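Local atomic coordinates of hypothetical protein (Staphylococcus aureus subsp. aureus Mu50, PDB entry 4PEO), a protein that probably acts as an essential cysteine protease that trims the N-terminal residues from ribosomal protein bL27 and also processes phage capsid and scaffold proteins. Residues 5-10 against 14-19. Residues are numbered along the deposited sequence; the frame is centred on the assembly and turned at random.
Sequences DITVND and VTDVIM
Asp5 N bonds to Ile18 O and Ile18 N to Asp5 O, each 2.9 Å long, and Thr7 N reaches Asp16 O in the same antiparallel register. The return bond at Thr7 is split. Thr15 N makes the short one to Thr7 O, at 2.8 Å, while Asp16 N reaches that oxygen only weakly, at 3.4 Å. One extra residue is thereby accommodated on strand 14-19, and beyond it Val8 pairs with Val14.

At the bulge Thr15 and Asp16 both come up against Thr7. With chi1 at 65°, Thr15 OG1 is tucked over its own backbone, which brings it to 3.4 Å from Thr7 CG2 and lets it donate to Asp16 OD1 at 2.7 Å, on the anti side of the carboxylate. Asp16 and Thr7 run alongside each other off the same face, with their CB atoms 3.9 Å apart. Arg70 makes a salt bridge to Asp16 OD1 and His68 a hydrogen bond to OD2, so three neighbours fix the rotation of this carboxylate. At the turn end of the hairpin, Asn9 crosses Thr15, whose CG2 lies 3.5 Å from Asn9 ND2; Asn9 OD1 is taken by Lys13 N.

Two waters sit by the face that carries Asp5, Thr7, Asp16 and Ile18. One bonds to Thr7 OG1 and weakly to the Asp5 and Asp16 carbonyls; the other bridges Asp5 OD2 and Ile18 O, while Asn104 ND2 of neighbouring strand 101-105 holds Asp5 OD1.

Ile6, Val14 and Val17 occupy the other face, packing on helix 77-96, and Val8 CG2 meets Val14 CG2 at 4.3 Å. The whole is a beta hairpin with a classic bulge, two adjacent inner strands of the mixed sheet of this Prp-family protease.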
loop_
_atom_site.group_PDB
_atom_site.type_symbol
_atom_site.label_atom_id
_atom_site.label_comp_id
_atom_site.label_asym_id
_atom_site.label_seq_id
_atom_site.Cartn_x
_atom_site.Cartn_y
_atom_site.Cartn_z
ATOM N N ASP B 5 -13.358 0.952 -9.227
ATOM C CA ASP B 5 -14.695 0.628 -8.728
ATOM C C ASP B 5 -14.536 -0.223 -7.489
ATOM O O ASP B 5 -13.879 -1.268 -7.539
ATOM C CB ASP B 5 -15.518 -0.118 -9.779
ATOM C CG ASP B 5 -15.882 0.706 -10.995
ATOM O OD1 ASP B 5 -16.281 1.887 -10.823
ATOM O OD2 ASP B 5 -15.812 0.166 -12.110
ATOM N N ILE B 6 -15.119 0.224 -6.374
ATOM C CA ILE B 6 -14.949 -0.441 -5.077
ATOM C C ILE B 6 -16.285 -0.948 -4.545
ATOM O O ILE B 6 -17.231 -0.165 -4.426
ATOM C CB ILE B 6 -14.250 0.548 -4.096
ATOM C CG1 ILE B 6 -12.923 1.087 -4.692
ATOM C CG2 ILE B 6 -14.031 -0.094 -2.734
ATOM C CD1 ILE B 6 -12.619 2.531 -4.436
ATOM N N THR B 7 -16.356 -2.252 -4.213
ATOM C CA THR B 7 -17.584 -2.855 -3.720
ATOM C C THR B 7 -17.363 -3.310 -2.306
ATOM O O THR B 7 -16.484 -4.138 -2.046
ATOM C CB THR B 7 -18.054 -3.999 -4.632
ATOM O OG1 THR B 7 -18.129 -3.517 -5.988
ATOM C CG2 THR B 7 -19.384 -4.603 -4.177
ATOM N N VAL B 8 -18.175 -2.756 -1.408
ATOM C CA VAL B 8 -18.164 -3.045 0.031
ATOM C C VAL B 8 -19.511 -3.681 0.329
ATOM O O VAL B 8 -20.550 -3.112 -0.033
ATOM C CB VAL B 8 -17.892 -1.769 0.872
ATOM C CG1 VAL B 8 -17.934 -2.072 2.372
ATOM C CG2 VAL B 8 -16.545 -1.149 0.500
ATOM N N ASN B 9 -19.510 -4.889 0.923
ATOM C CA ASN B 9 -20.767 -5.575 1.178
ATOM C C ASN B 9 -21.477 -5.016 2.423
ATOM O O ASN B 9 -20.954 -4.110 3.088
ATOM C CB ASN B 9 -20.590 -7.110 1.238
ATOM C CG ASN B 9 -19.781 -7.639 2.400
ATOM O OD1 ASN B 9 -19.513 -6.946 3.382
ATOM N ND2 ASN B 9 -19.399 -8.903 2.333
ATOM N N ASP B 10 -22.657 -5.570 2.737
ATOM C CA ASP B 10 -23.472 -5.158 3.887
ATOM C C ASP B 10 -22.776 -5.368 5.223
ATOM O O ASP B 10 -23.127 -4.697 6.204
ATOM C CB ASP B 10 -24.829 -5.877 3.874
ATOM C CG ASP B 10 -25.779 -5.450 2.760
ATOM O OD1 ASP B 10 -25.453 -4.482 2.036
ATOM O OD2 ASP B 10 -26.849 -6.075 2.621
ATOM N N VAL B 14 -14.604 -5.433 1.972
ATOM C CA VAL B 14 -14.274 -5.080 0.581
ATOM C C VAL B 14 -14.321 -6.404 -0.195
ATOM O O VAL B 14 -13.506 -7.294 0.063
ATOM C CB VAL B 14 -12.880 -4.398 0.464
ATOM C CG1 VAL B 14 -12.513 -4.160 -1.008
ATOM C CG2 VAL B 14 -12.830 -3.080 1.246
ATOM N N THR B 15 -15.278 -6.538 -1.118
ATOM C CA THR B 15 -15.436 -7.778 -1.898
ATOM C C THR B 15 -14.802 -7.679 -3.264
ATOM O O THR B 15 -14.407 -8.703 -3.818
ATOM C CB THR B 15 -16.914 -8.190 -2.005
ATOM O OG1 THR B 15 -17.631 -7.201 -2.760
ATOM C CG2 THR B 15 -17.571 -8.391 -0.614
ATOM N N ASP B 16 -14.804 -6.476 -3.856
ATOM C CA ASP B 16 -14.274 -6.313 -5.202
ATOM C C ASP B 16 -13.629 -4.973 -5.370
ATOM O O ASP B 16 -14.128 -3.968 -4.859
ATOM C CB ASP B 16 -15.437 -6.387 -6.224
ATOM C CG ASP B 16 -16.196 -7.691 -6.230
ATOM O OD1 ASP B 16 -17.066 -7.872 -5.355
ATOM O OD2 ASP B 16 -15.954 -8.517 -7.139
ATOM N N VAL B 17 -12.572 -4.931 -6.164
ATOM C CA VAL B 17 -11.934 -3.685 -6.558
ATOM C C VAL B 17 -11.608 -3.907 -8.026
ATOM O O VAL B 17 -10.986 -4.926 -8.347
ATOM C CB VAL B 17 -10.657 -3.365 -5.732
ATOM C CG1 VAL B 17 -9.934 -2.140 -6.297
ATOM C CG2 VAL B 17 -10.992 -3.130 -4.256
ATOM N N ILE B 18 -12.026 -2.989 -8.914
ATOM C CA ILE B 18 -11.685 -3.118 -10.335
ATOM C C ILE B 18 -10.998 -1.846 -10.777
ATOM O O ILE B 18 -11.608 -0.778 -10.698
ATOM C CB ILE B 18 -12.908 -3.423 -11.238
ATOM C CG1 ILE B 18 -13.708 -4.627 -10.675
ATOM C CG2 ILE B 18 -12.448 -3.645 -12.689
ATOM C CD1 ILE B 18 -14.982 -5.012 -11.446
ATOM N N MET B 19 -9.754 -1.960 -11.278
ATOM C CA MET B 19 -9.030 -0.799 -11.799
ATOM C C MET B 19 -8.969 -0.896 -13.315
ATOM O O MET B 19 -8.636 -1.955 -13.865
ATOM C CB MET B 19 -7.597 -0.713 -11.222
ATOM C CG MET B 19 -6.782 0.477 -11.762
ATOM S SD MET B 19 -5.127 0.718 -10.958
ATOM C CE MET B 19 -5.628 1.340 -9.493
HETATM O O HOH W 1 -15.931 -3.295 -7.558
HETATM O O HOH W 2 -13.090 0.158 -13.244
#